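Local structure of aromatic-L-amino-acid decarboxylase (Catharanthus roseus, 6EEW) at residues Lys240-Asp245 and Phe280-His285; Leu147-Ser152 and Asp311-Ser316; Thr452-Met457 and Val482-Asp487. The protein catalyses the pyridoxal 5'-phosphate-dependent decarboxylation of L-tryptophan to tryptamine and of L-5-hydroxytryptophan to serotonin, working as a homodimer. All blocks are in the same frame, centred on the assembly; numbering follows the deposited sequence. Where two conformers were deposited one is given.

Contact 1: residues Lys240-Asp245 and Phe280-His285; sequences KMVEDD and FGIWIH
The Phe280 ring receives Val242 on one face and Glu243 at its outer end. Methyl CG1 of Val242 lies 3.6 Å from the ring centroid, 18° off the ring normal, a clear CH-pi contact displaced toward CG. At the far end, Glu243 CG comes obliquely to within 3.4 Å of Phe280 CZ, while Glu243 OE2 sits at the edge, in the ring plane. The carboxylate stands almost upright to the ring, the two planes 83° apart. With Val242 CG1 anti to the backbone N (chi1 172°), CG1 covers the ring, and both methyls reach Ile282 CD1, tip to tip, CG2 at 3.9 Å. The contact thus lays helix 235-247 over the turn that leads into strand 283-287 of the large domain's central sheet, a turn in which Gly281 closes the preceding helix with a Schellman motif. Ile282 also packs on Pro252 and Leu255 of the adjacent strand 251-258. Chemically the join is apolar: dispersion and CH-pi do the work, and the carboxylate, whose OE2 is salt-bridged to Arg239, would add at most a weak attraction to the slightly positive ring rim.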
ATOM      1  N   LYS A 240       3.647   6.157  36.099  1.00 68.75           N
ATOM      2  CA  LYS A 240       4.929   6.493  36.700  1.00 66.72           C
ATOM      3  C   LYS A 240       5.899   6.994  35.632  1.00 70.57           C
ATOM      4  O   LYS A 240       6.560   8.031  35.801  1.00 69.60           O
ATOM      5  CB  LYS A 240       5.487   5.272  37.432  1.00 63.49           C
ATOM      6  CG  LYS A 240       6.821   5.519  38.098  1.00 72.28           C
ATOM      7  CD  LYS A 240       6.670   6.674  39.079  1.00 79.73           C
ATOM      8  CE  LYS A 240       7.972   7.013  39.772  1.00 87.75           C
ATOM      9  NZ  LYS A 240       7.813   8.227  40.618  1.00 94.58           N
ATOM     10  N   MET A 241       5.957   6.290  34.496  1.00 74.30           N
ATOM     11  CA  MET A 241       6.846   6.707  33.410  1.00 67.44           C
ATOM     12  C   MET A 241       6.476   8.092  32.890  1.00 64.47           C
ATOM     13  O   MET A 241       7.348   8.949  32.694  1.00 70.64           O
ATOM     14  CB  MET A 241       6.816   5.678  32.278  1.00 68.46           C
ATOM     15  CG  MET A 241       7.355   4.299  32.659  1.00 68.29           C
ATOM     16  SD  MET A 241       7.083   3.046  31.385  1.00 69.47           S
ATOM     17  CE  MET A 241       8.046   3.719  30.027  1.00 67.60           C
ATOM     18  N   VAL A 242       5.189   8.325  32.642  1.00 60.55           N
ATOM     19  CA  VAL A 242       4.754   9.606  32.093  1.00 59.79           C
ATOM     20  C   VAL A 242       5.089  10.739  33.051  1.00 64.57           C
ATOM     21  O   VAL A 242       5.563  11.804  32.637  1.00 65.74           O
ATOM     22  CB  VAL A 242       3.248   9.571  31.772  1.00 61.35           C
ATOM     23  CG1 VAL A 242       2.753  10.959  31.390  1.00 62.86           C
ATOM     24  CG2 VAL A 242       2.955   8.569  30.651  1.00 58.29           C
ATOM     25  N   GLU A 243       4.870  10.530  34.347  1.00 69.75           N
ATOM     26  CA  GLU A 243       5.101  11.618  35.289  1.00 69.99           C
ATOM     27  C   GLU A 243       6.590  11.893  35.464  1.00 70.85           C
ATOM     28  O   GLU A 243       6.991  13.050  35.661  1.00 66.38           O
ATOM     29  CB  GLU A 243       4.409  11.305  36.616  1.00 67.00           C
ATOM     30  CG  GLU A 243       2.887  11.371  36.472  1.00 69.14           C
ATOM     31  CD  GLU A 243       2.129  10.997  37.737  1.00 73.72           C
ATOM     32  OE1 GLU A 243       2.675  10.223  38.558  1.00 76.21           O
ATOM     33  OE2 GLU A 243       0.975  11.460  37.897  1.00 69.01           O
ATOM     34  N   ASP A 244       7.426  10.853  35.391  1.00 73.77           N
ATOM     35  CA  ASP A 244       8.864  11.096  35.405  1.00 71.95           C
ATOM     36  C   ASP A 244       9.299  11.852  34.155  1.00 72.81           C
ATOM     37  O   ASP A 244      10.154  12.747  34.229  1.00 69.09           O
ATOM     38  CB  ASP A 244       9.620   9.776  35.555  1.00 74.58           C
ATOM     39  CG  ASP A 244       9.411   9.138  36.933  1.00 86.23           C
ATOM     40  OD1 ASP A 244       8.854   9.811  37.830  1.00 89.08           O
ATOM     41  OD2 ASP A 244       9.797   7.965  37.122  1.00 90.39           O
ATOM     42  N   ASP A 245       8.703  11.535  33.001  1.00 66.92           N
ATOM     43  CA  ASP A 245       9.046  12.264  31.785  1.00 66.63           C
ATOM     44  C   ASP A 245       8.627  13.722  31.880  1.00 65.46           C
ATOM     45  O   ASP A 245       9.357  14.614  31.428  1.00 68.24           O
ATOM     46  CB  ASP A 245       8.397  11.608  30.571  1.00 62.84           C
ATOM     47  CG  ASP A 245       9.089  10.336  30.178  1.00 65.12           C
ATOM     48  OD1 ASP A 245      10.313  10.232  30.425  1.00 68.93           O
ATOM     49  OD2 ASP A 245       8.419   9.444  29.616  1.00 61.55           O
ATOM     50  N   PHE A 280      -2.900  13.281  30.451  1.00 60.76           N
ATOM     51  CA  PHE A 280      -1.624  13.920  30.156  1.00 59.31           C
ATOM     52  C   PHE A 280      -1.535  14.466  28.737  1.00 63.82           C
ATOM     53  O   PHE A 280      -0.444  14.852  28.309  1.00 66.06           O
ATOM     54  CB  PHE A 280      -0.474  12.948  30.420  1.00 53.07           C
ATOM     55  CG  PHE A 280      -0.251  12.655  31.871  1.00 54.55           C
ATOM     56  CD1 PHE A 280       0.421  13.556  32.665  1.00 56.21           C
ATOM     57  CD2 PHE A 280      -0.723  11.488  32.440  1.00 62.99           C
ATOM     58  CE1 PHE A 280       0.634  13.300  34.015  1.00 62.48           C
ATOM     59  CE2 PHE A 280      -0.522  11.223  33.790  1.00 64.17           C
ATOM     60  CZ  PHE A 280       0.161  12.135  34.578  1.00 66.37           C
ATOM     61  N   GLY A 281      -2.659  14.566  28.025  1.00 59.34           N
ATOM     62  CA  GLY A 281      -2.644  15.080  26.666  1.00 49.93           C
ATOM     63  C   GLY A 281      -1.928  14.199  25.674  1.00 53.28           C
ATOM     64  O   GLY A 281      -1.438  14.689  24.654  1.00 61.28           O
ATOM     65  N   ILE A 282      -1.851  12.909  25.953  1.00 56.35           N
ATOM     66  CA  ILE A 282      -1.197  11.938  25.089  1.00 45.73           C
ATOM     67  C   ILE A 282      -2.202  11.421  24.076  1.00 50.96           C
ATOM     68  O   ILE A 282      -3.311  11.013  24.442  1.00 62.25           O
ATOM     69  CB  ILE A 282      -0.623  10.781  25.922  1.00 49.04           C
ATOM     70  CG1 ILE A 282       0.388  11.323  26.942  1.00 49.43           C
ATOM     71  CG2 ILE A 282      -0.059   9.694  25.015  1.00 54.28           C
ATOM     72  CD1 ILE A 282       0.729  10.362  28.061  1.00 48.85           C
ATOM     73  N   TRP A 283      -1.815  11.411  22.807  1.00 43.52           N
ATOM     74  CA  TRP A 283      -2.629  10.770  21.784  1.00 45.96           C
ATOM     75  C   TRP A 283      -2.549   9.267  21.965  1.00 46.38           C
ATOM     76  O   TRP A 283      -1.462   8.691  21.911  1.00 51.77           O
ATOM     77  CB  TRP A 283      -2.138  11.137  20.393  1.00 45.65           C
ATOM     78  CG  TRP A 283      -2.922  10.510  19.298  1.00 44.93           C
ATOM     79  CD1 TRP A 283      -3.172   9.175  19.118  1.00 46.10           C
ATOM     80  CD2 TRP A 283      -3.473  11.172  18.161  1.00 50.37           C
ATOM     81  NE1 TRP A 283      -3.890   8.979  17.965  1.00 48.80           N
ATOM     82  CE2 TRP A 283      -4.078  10.190  17.354  1.00 48.33           C
ATOM     83  CE3 TRP A 283      -3.529  12.507  17.752  1.00 49.39           C
ATOM     84  CZ2 TRP A 283      -4.741  10.500  16.182  1.00 45.20           C
ATOM     85  CZ3 TRP A 283      -4.184  12.811  16.587  1.00 43.14           C
ATOM     86  CH2 TRP A 283      -4.780  11.817  15.814  1.00 40.35           C
ATOM     87  N   ILE A 284      -3.685   8.621  22.161  1.00 45.59           N
ATOM     88  CA  ILE A 284      -3.712   7.176  22.322  1.00 46.71           C
ATOM     89  C   ILE A 284      -4.297   6.540  21.071  1.00 43.53           C
ATOM     90  O   ILE A 284      -5.406   6.885  20.628  1.00 45.52           O
ATOM     91  CB  ILE A 284      -4.472   6.753  23.591  1.00 49.23           C
ATOM     92  CG1 ILE A 284      -4.456   5.225  23.716  1.00 50.37           C
ATOM     93  CG2 ILE A 284      -5.874   7.364  23.632  1.00 49.38           C
ATOM     94  CD1 ILE A 284      -4.986   4.734  25.038  1.00 50.22           C
ATOM     95  N   HIS A 285      -3.540   5.611  20.502  1.00 40.49           N
ATOM     96  CA  HIS A 285      -3.968   4.846  19.348  1.00 51.36           C
ATOM     97  C   HIS A 285      -4.047   3.394  19.770  1.00 58.64           C
ATOM     98  O   HIS A 285      -3.116   2.874  20.398  1.00 64.58           O
ATOM     99  CB  HIS A 285      -3.004   4.999  18.158  1.00 41.92           C
ATOM    100  CG  HIS A 285      -3.312   4.067  17.032  1.00 38.24           C
ATOM    101  ND1 HIS A 285      -4.201   4.380  16.026  1.00 38.92           N
ATOM    102  CD2 HIS A 285      -2.898   2.798  16.787  1.00 37.88           C
ATOM    103  CE1 HIS A 285      -4.309   3.349  15.200  1.00 39.27           C
ATOM    104  NE2 HIS A 285      -3.526   2.379  15.639  1.00 37.36           N
TER

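Contact 2: residues Leu147-Ser152 and Asp311-Ser316; sequences LKLPKS and DSLSLS
Leu147 and Leu315 meet methyl to methyl, tip to tip, with Leu147 CD1 only 3.5 Å from Leu315 CD2, tighter than usual for two carbons. Alongside, Leu149 and Leu313 pass at a slant, and Leu313 CD2 rests against the fork of Leu149, 4.0 Å from both CD1 and CD2. The two strand leucines reach across by different torsions: Leu313 swings CG away from its backbone N (chi1 161°), whereas Leu315 holds CG between N and the carbonyl carbon (chi1 69°). All four leucine side chains also touch Trp331 of strand 328-332. Further out, Arg301 fixes the backbone of the turn, giving NE to Leu147 O and NH2 to Lys148 O just where a Schellman motif at Lys148 ends helix 130-146. On the strand, Ser314 instead bonds through its hydroxyl OG to His285 NE2 of strand 283-287. The leucine pairs therefore seat the segment that follows helix 130-146 against strand 312-315, which lies in the seven-stranded mixed sheet of this fold-type-I enzyme between parallel strand 283-287 and antiparallel strand 328-332.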
ATOM      1  N   LEU A 147     -18.782  -2.482  15.217  1.00 54.59           N
ATOM      2  CA  LEU A 147     -17.907  -2.414  16.376  1.00 45.29           C
ATOM      3  C   LEU A 147     -18.512  -1.611  17.505  1.00 43.22           C
ATOM      4  O   LEU A 147     -17.882  -1.512  18.563  1.00 46.13           O
ATOM      5  CB  LEU A 147     -16.557  -1.816  15.977  1.00 40.30           C
ATOM      6  CG  LEU A 147     -15.770  -2.632  14.941  1.00 39.90           C
ATOM      7  CD1 LEU A 147     -14.570  -1.841  14.372  1.00 33.01           C
ATOM      8  CD2 LEU A 147     -15.344  -3.976  15.520  1.00 51.30           C
ATOM      9  N   LYS A 148     -19.695  -1.021  17.296  1.00 43.66           N
ATOM     10  CA  LYS A 148     -20.364  -0.200  18.312  1.00 47.67           C
ATOM     11  C   LYS A 148     -19.456   0.908  18.828  1.00 48.95           C
ATOM     12  O   LYS A 148     -19.384   1.177  20.032  1.00 48.50           O
ATOM     13  CB  LYS A 148     -20.907  -1.051  19.469  1.00 52.39           C
ATOM     14  CG  LYS A 148     -22.046  -2.007  19.077  1.00 54.81           C
ATOM     15  CD  LYS A 148     -22.500  -2.834  20.260  1.00 60.42           C
ATOM     16  CE  LYS A 148     -23.512  -3.911  19.866  1.00 64.31           C
ATOM     17  NZ  LYS A 148     -24.750  -3.359  19.220  1.00 59.10           N
ATOM     18  N   LEU A 149     -18.777   1.575  17.898  1.00 43.92           N
ATOM     19  CA  LEU A 149     -17.992   2.749  18.222  1.00 35.83           C
ATOM     20  C   LEU A 149     -18.902   3.971  18.349  1.00 45.01           C
ATOM     21  O   LEU A 149     -19.958   4.046  17.709  1.00 46.73           O
ATOM     22  CB  LEU A 149     -16.953   3.009  17.133  1.00 42.09           C
ATOM     23  CG  LEU A 149     -16.011   1.862  16.760  1.00 41.57           C
ATOM     24  CD1 LEU A 149     -15.033   2.328  15.680  1.00 43.27           C
ATOM     25  CD2 LEU A 149     -15.261   1.351  17.994  1.00 35.36           C
ATOM     26  N   PRO A 150     -18.515   4.948  19.157  1.00 39.76           N
ATOM     27  CA  PRO A 150     -19.320   6.169  19.268  1.00 45.57           C
ATOM     28  C   PRO A 150     -19.384   6.917  17.940  1.00 54.38           C
ATOM     29  O   PRO A 150     -18.598   6.689  17.021  1.00 53.33           O
ATOM     30  CB  PRO A 150     -18.596   6.988  20.340  1.00 43.48           C
ATOM     31  CG  PRO A 150     -17.206   6.410  20.415  1.00 44.62           C
ATOM     32  CD  PRO A 150     -17.326   4.955  20.020  1.00 37.92           C
ATOM     33  N   LYS A 151     -20.399   7.776  17.821  1.00 59.79           N
ATOM     34  CA  LYS A 151     -20.569   8.585  16.619  1.00 53.50           C
ATOM     35  C   LYS A 151     -19.371   9.492  16.351  1.00 52.51           C
ATOM     36  O   LYS A 151     -19.241  10.029  15.245  1.00 51.00           O
ATOM     37  CB  LYS A 151     -21.856   9.405  16.726  1.00 57.96           C
ATOM     38  CG  LYS A 151     -23.107   8.707  16.172  1.00 60.49           C
ATOM     39  CD  LYS A 151     -23.106   8.726  14.636  1.00 68.22           C
ATOM     40  CE  LYS A 151     -24.411   8.185  14.039  1.00 75.89           C
ATOM     41  NZ  LYS A 151     -24.632   6.722  14.309  1.00 79.58           N
ATOM     42  N   SER A 152     -18.508   9.698  17.336  1.00 50.42           N
ATOM     43  CA  SER A 152     -17.343  10.546  17.146  1.00 52.67           C
ATOM     44  C   SER A 152     -16.286   9.908  16.249  1.00 57.44           C
ATOM     45  O   SER A 152     -15.289  10.568  15.932  1.00 64.89           O
ATOM     46  CB  SER A 152     -16.749  10.900  18.509  1.00 58.54           C
ATOM     47  OG  SER A 152     -16.471   9.729  19.259  1.00 62.89           O
ATOM     48  N   ASP A 311      -8.000   8.176  20.868  1.00 47.35           N
ATOM     49  CA  ASP A 311      -7.770   9.059  19.738  1.00 45.53           C
ATOM     50  C   ASP A 311      -7.907   8.332  18.410  1.00 49.65           C
ATOM     51  O   ASP A 311      -8.603   8.812  17.512  1.00 49.20           O
ATOM     52  CB  ASP A 311      -6.385   9.676  19.842  1.00 52.21           C
ATOM     53  CG  ASP A 311      -6.248  10.549  21.040  1.00 56.77           C
ATOM     54  OD1 ASP A 311      -6.891  11.622  21.080  1.00 57.09           O
ATOM     55  OD2 ASP A 311      -5.497  10.148  21.949  1.00 63.98           O
ATOM     56  N   SER A 312      -7.339   7.137  18.286  1.00 51.52           N
ATOM     57  CA  SER A 312      -7.505   6.442  17.017  1.00 43.67           C
ATOM     58  C   SER A 312      -7.541   4.948  17.255  1.00 43.80           C
ATOM     59  O   SER A 312      -7.129   4.457  18.311  1.00 39.98           O
ATOM     60  CB  SER A 312      -6.407   6.810  15.999  1.00 39.09           C
ATOM     61  OG  SER A 312      -5.081   6.784  16.538  1.00 36.81           O
ATOM     62  N   LEU A 313      -8.081   4.232  16.266  1.00 41.20           N
ATOM     63  CA  LEU A 313      -8.204   2.783  16.352  1.00 41.09           C
ATOM     64  C   LEU A 313      -7.945   2.163  14.989  1.00 46.69           C
ATOM     65  O   LEU A 313      -8.326   2.730  13.962  1.00 50.74           O
ATOM     66  CB  LEU A 313      -9.595   2.375  16.868  1.00 44.07           C
ATOM     67  CG  LEU A 313     -10.015   0.936  16.579  1.00 45.27           C
ATOM     68  CD1 LEU A 313      -9.278  -0.027  17.509  1.00 41.15           C
ATOM     69  CD2 LEU A 313     -11.521   0.809  16.729  1.00 40.54           C
ATOM     70  N   SER A 314      -7.273   1.014  14.971  1.00 42.48           N
ATOM     71  CA  SER A 314      -7.080   0.301  13.716  1.00 42.35           C
ATOM     72  C   SER A 314      -7.309  -1.198  13.892  1.00 43.61           C
ATOM     73  O   SER A 314      -7.087  -1.771  14.965  1.00 39.28           O
ATOM     74  CB  SER A 314      -5.684   0.585  13.123  1.00 46.46           C
ATOM     75  OG  SER A 314      -4.633   0.119  13.951  1.00 50.90           O
ATOM     76  N   LEU A 315      -7.782  -1.821  12.816  1.00 44.78           N
ATOM     77  CA  LEU A 315      -7.885  -3.277  12.750  1.00 48.33           C
ATOM     78  C   LEU A 315      -7.680  -3.713  11.312  1.00 46.43           C
ATOM     79  O   LEU A 315      -8.028  -2.982  10.394  1.00 34.50           O
ATOM     80  CB  LEU A 315      -9.240  -3.781  13.274  1.00 43.49           C
ATOM     81  CG  LEU A 315     -10.600  -3.588  12.596  1.00 44.71           C
ATOM     82  CD1 LEU A 315     -10.924  -4.665  11.542  1.00 32.04           C
ATOM     83  CD2 LEU A 315     -11.671  -3.588  13.685  1.00 50.28           C
ATOM     84  N   SER A 316      -7.136  -4.913  11.121  1.00 48.74           N
ATOM     85  CA  SER A 316      -6.837  -5.404   9.780  1.00 36.01           C
ATOM     86  C   SER A 316      -7.782  -6.522   9.348  1.00 36.71           C
ATOM     87  O   SER A 316      -7.562  -7.693   9.695  1.00 33.35           O
ATOM     88  CB  SER A 316      -5.386  -5.889   9.702  1.00 40.56           C
ATOM     89  OG  SER A 316      -4.488  -4.792   9.644  1.00 42.23           O
TER

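Contact 3: residues Thr452-Met457 and Val482-Asp487; sequences TGRVYM and VRRVWD
Arg454 points the edge of its guanidinium at the face of Arg484's, the two planes turned 71° apart, so that the pair is arranged like a T. The contact belongs to the C-terminal alpha/beta part of the fold-type-I architecture, where the link between helix 438-451 and strand 459-462 packs against the last helix, 479-496. Arg454 NH2 stands above the Arg484 plane, displaced toward the rim: it is 3.4 Å from Arg484 NH1 and 3.8 Å from Arg484 CZ. Both of the closest nitrogens are donors, and no bond joins them. Each chain bends at its third torsion, in opposite senses (63° in Arg454, -55° in Arg484), and the long arms cross at about a right angle. Two like charges this close would be unfavourable by themselves, but Arg484 NH2 is salt-bridged to Glu46 OE2, which may offset part of the cost. Both arginines lie at the solvent-exposed margin of the contact.

Beneath them the packing turns apolar. Val455 directs its side chain toward the helix and meets Val485, and both valine side chains also touch Tyr98, a loop residue. Val455 packs in addition on Leu449 of the preceding helix and on Leu488, one turn further along the last helix than Arg484. An adjoining face of that helix meets the long helix 375-409: Val482 contacts Met400, Phe404 and Trp407, and the ring of Trp486 meets that of Trp407. Back on the link, Gly453 makes the exit from helix 438-451 at positive phi, and the backbone N of Met457 is bonded to Asn450 OD1. At the valine pair itself, the closest approach is between Val455 CG2 and Val485 CG2, 4.2 Å apart.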
ATOM      1  N   THR A 452       7.787 -32.069   9.525  1.00 80.11           N
ATOM      2  CA  THR A 452       6.775 -32.979   8.991  1.00 79.85           C
ATOM      3  C   THR A 452       6.274 -32.564   7.615  1.00 75.97           C
ATOM      4  O   THR A 452       5.919 -33.422   6.798  1.00 76.97           O
ATOM      5  CB  THR A 452       5.578 -33.049   9.933  1.00 79.44           C
ATOM      6  OG1 THR A 452       5.992 -33.609  11.180  1.00 85.64           O
ATOM      7  CG2 THR A 452       4.472 -33.898   9.322  1.00 79.61           C
ATOM      8  N   GLY A 453       6.236 -31.265   7.336  1.00 68.13           N
ATOM      9  CA  GLY A 453       5.528 -30.760   6.183  1.00 67.54           C
ATOM     10  C   GLY A 453       4.023 -30.726   6.333  1.00 68.64           C
ATOM     11  O   GLY A 453       3.349 -30.068   5.525  1.00 62.40           O
ATOM     12  N   ARG A 454       3.470 -31.403   7.344  1.00 70.47           N
ATOM     13  CA  ARG A 454       2.030 -31.469   7.547  1.00 69.31           C
ATOM     14  C   ARG A 454       1.506 -30.391   8.484  1.00 62.63           C
ATOM     15  O   ARG A 454       0.318 -30.405   8.809  1.00 65.17           O
ATOM     16  CB  ARG A 454       1.616 -32.842   8.082  1.00 78.18           C
ATOM     17  CG  ARG A 454       1.935 -34.013   7.183  1.00 88.99           C
ATOM     18  CD  ARG A 454       1.576 -35.322   7.890  1.00102.16           C
ATOM     19  NE  ARG A 454       0.140 -35.403   8.169  1.00110.41           N
ATOM     20  CZ  ARG A 454      -0.738 -36.088   7.440  1.00115.40           C
ATOM     21  NH1 ARG A 454      -0.340 -36.777   6.375  1.00117.93           N
ATOM     22  NH2 ARG A 454      -2.022 -36.087   7.779  1.00115.56           N
ATOM     23  N   VAL A 455       2.359 -29.472   8.936  1.00 58.81           N
ATOM     24  CA  VAL A 455       1.943 -28.409   9.841  1.00 57.11           C
ATOM     25  C   VAL A 455       3.031 -27.350   9.850  1.00 58.99           C
ATOM     26  O   VAL A 455       4.207 -27.649   9.631  1.00 59.25           O
ATOM     27  CB  VAL A 455       1.661 -28.952  11.267  1.00 59.51           C
ATOM     28  CG1 VAL A 455       2.889 -29.625  11.841  1.00 60.67           C
ATOM     29  CG2 VAL A 455       1.223 -27.826  12.185  1.00 58.01           C
ATOM     30  N   TYR A 456       2.633 -26.103  10.090  1.00 60.12           N
ATOM     31  CA  TYR A 456       3.574 -25.012  10.307  1.00 55.47           C
ATOM     32  C   TYR A 456       3.139 -24.240  11.539  1.00 51.89           C
ATOM     33  O   TYR A 456       2.035 -23.684  11.566  1.00 47.00           O
ATOM     34  CB  TYR A 456       3.643 -24.080   9.093  1.00 58.03           C
ATOM     35  CG  TYR A 456       4.681 -22.983   9.219  1.00 56.35           C
ATOM     36  CD1 TYR A 456       5.830 -23.164   9.985  1.00 59.68           C
ATOM     37  CD2 TYR A 456       4.515 -21.766   8.570  1.00 56.29           C
ATOM     38  CE1 TYR A 456       6.791 -22.154  10.102  1.00 58.62           C
ATOM     39  CE2 TYR A 456       5.465 -20.751   8.682  1.00 52.87           C
ATOM     40  CZ  TYR A 456       6.601 -20.952   9.449  1.00 53.59           C
ATOM     41  OH  TYR A 456       7.549 -19.955   9.560  1.00 51.72           O
ATOM     42  N   MET A 457       4.025 -24.165  12.526  1.00 54.90           N
ATOM     43  CA  MET A 457       3.821 -23.357  13.719  1.00 58.34           C
ATOM     44  C   MET A 457       5.096 -22.582  13.975  1.00 57.99           C
ATOM     45  O   MET A 457       6.197 -23.085  13.722  1.00 61.15           O
ATOM     46  CB  MET A 457       3.479 -24.197  14.963  1.00 57.82           C
ATOM     47  CG  MET A 457       2.242 -25.051  14.831  1.00 64.18           C
ATOM     48  SD  MET A 457       2.134 -26.348  16.088  1.00 70.03           S
ATOM     49  CE  MET A 457       2.518 -25.461  17.592  1.00 65.43           C
ATOM     50  N   VAL A 482      -7.435 -29.586  13.454  1.00 69.06           N
ATOM     51  CA  VAL A 482      -6.871 -29.327  14.773  1.00 66.08           C
ATOM     52  C   VAL A 482      -6.682 -30.632  15.523  1.00 61.46           C
ATOM     53  O   VAL A 482      -5.657 -30.839  16.191  1.00 58.15           O
ATOM     54  CB  VAL A 482      -7.755 -28.340  15.558  1.00 66.16           C
ATOM     55  CG1 VAL A 482      -7.157 -28.058  16.937  1.00 67.16           C
ATOM     56  CG2 VAL A 482      -7.907 -27.063  14.783  1.00 59.43           C
ATOM     57  N   ARG A 483      -7.668 -31.534  15.425  0.51 63.09           N
ATOM     58  CA  ARG A 483      -7.532 -32.842  16.060  0.51 67.02           C
ATOM     59  C   ARG A 483      -6.271 -33.555  15.585  0.51 70.99           C
ATOM     60  O   ARG A 483      -5.514 -34.111  16.391  0.51 74.01           O
ATOM     61  CB  ARG A 483      -8.768 -33.700  15.786  0.51 69.12           C
ATOM     62  CG  ARG A 483     -10.034 -33.183  16.436  0.51 68.45           C
ATOM     63  CD  ARG A 483     -11.251 -33.974  16.007  0.51 65.63           C
ATOM     64  NE  ARG A 483     -12.465 -33.464  16.637  0.51 62.80           N
ATOM     65  CZ  ARG A 483     -12.749 -33.614  17.927  0.51 64.95           C
ATOM     66  NH1 ARG A 483     -11.900 -34.248  18.725  0.51 63.18           N
ATOM     67  NH2 ARG A 483     -13.881 -33.130  18.419  0.51 67.58           N
ATOM     68  N   ARG A 484      -6.025 -33.546  14.273  1.00 72.76           N
ATOM     69  CA  ARG A 484      -4.864 -34.253  13.744  1.00 74.61           C
ATOM     70  C   ARG A 484      -3.559 -33.557  14.112  1.00 68.55           C
ATOM     71  O   ARG A 484      -2.549 -34.230  14.350  1.00 66.88           O
ATOM     72  CB  ARG A 484      -4.966 -34.409  12.230  1.00 79.53           C
ATOM     73  CG  ARG A 484      -6.166 -35.213  11.758  1.00 87.34           C
ATOM     74  CD  ARG A 484      -5.965 -35.621  10.306  1.00 98.88           C
ATOM     75  NE  ARG A 484      -5.701 -34.476   9.438  1.00104.54           N
ATOM     76  CZ  ARG A 484      -5.439 -34.569   8.138  1.00107.58           C
ATOM     77  NH1 ARG A 484      -5.410 -35.759   7.551  1.00109.32           N
ATOM     78  NH2 ARG A 484      -5.203 -33.474   7.424  1.00107.97           N
ATOM     79  N   VAL A 485      -3.553 -32.226  14.180  1.00 61.53           N
ATOM     80  CA  VAL A 485      -2.354 -31.536  14.646  1.00 58.89           C
ATOM     81  C   VAL A 485      -2.034 -31.948  16.074  1.00 60.53           C
ATOM     82  O   VAL A 485      -0.879 -32.215  16.419  1.00 62.62           O
ATOM     83  CB  VAL A 485      -2.520 -30.012  14.543  1.00 56.92           C
ATOM     84  CG1 VAL A 485      -1.395 -29.333  15.307  1.00 61.69           C
ATOM     85  CG2 VAL A 485      -2.490 -29.570  13.095  1.00 59.52           C
ATOM     86  N   TRP A 486      -3.049 -31.980  16.932  1.00 63.97           N
ATOM     87  CA  TRP A 486      -2.814 -32.387  18.315  1.00 67.00           C
ATOM     88  C   TRP A 486      -2.327 -33.832  18.391  1.00 69.44           C
ATOM     89  O   TRP A 486      -1.401 -34.149  19.154  1.00 73.03           O
ATOM     90  CB  TRP A 486      -4.082 -32.183  19.138  1.00 67.53           C
ATOM     91  CG  TRP A 486      -3.963 -32.679  20.524  1.00 73.17           C
ATOM     92  CD1 TRP A 486      -4.775 -33.579  21.151  1.00 73.12           C
ATOM     93  CD2 TRP A 486      -2.936 -32.342  21.461  1.00 72.52           C
ATOM     94  NE1 TRP A 486      -4.339 -33.795  22.434  1.00 70.54           N
ATOM     95  CE2 TRP A 486      -3.207 -33.053  22.649  1.00 71.10           C
ATOM     96  CE3 TRP A 486      -1.822 -31.497  21.416  1.00 68.70           C
ATOM     97  CZ2 TRP A 486      -2.406 -32.946  23.782  1.00 72.54           C
ATOM     98  CZ3 TRP A 486      -1.027 -31.390  22.541  1.00 70.48           C
ATOM     99  CH2 TRP A 486      -1.320 -32.117  23.708  1.00 73.25           C
ATOM    100  N   ASP A 487      -2.923 -34.720  17.595  1.00 68.44           N
ATOM    101  CA  ASP A 487      -2.435 -36.097  17.545  1.00 72.17           C
ATOM    102  C   ASP A 487      -0.965 -36.138  17.143  1.00 69.08           C
ATOM    103  O   ASP A 487      -0.157 -36.847  17.757  1.00 66.72           O
ATOM    104  CB  ASP A 487      -3.278 -36.917  16.566  1.00 79.85           C
ATOM    105  CG  ASP A 487      -4.674 -37.188  17.082  1.00 86.09           C
ATOM    106  OD1 ASP A 487      -4.852 -37.241  18.314  1.00 88.69           O
ATOM    107  OD2 ASP A 487      -5.601 -37.325  16.252  1.00 89.96           O
TER

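Contacts 1 and 2 belong to one sheet: strands 283-287 and 312-315 are neighbours, and although the contact centres are 21 Å apart, His285 ND1 and Ser312 OG come within 2.6 Å, a probable hydrogen bond. Along the chain, contact 1 is nested inside the loop that contact 2 closes. Contact 2 is close to the catalytic region: the side chain of Leu315 is about 9 Å from that of the tryptophan-binding His318 and about 12 Å from a bound tryptophan, and Lys319, which carries the cofactor, follows soon after its strand. Contact 3 lies across the chain's centre from both, its centre 44 Å from that of contact 1 and 36 Å from that of contact 2.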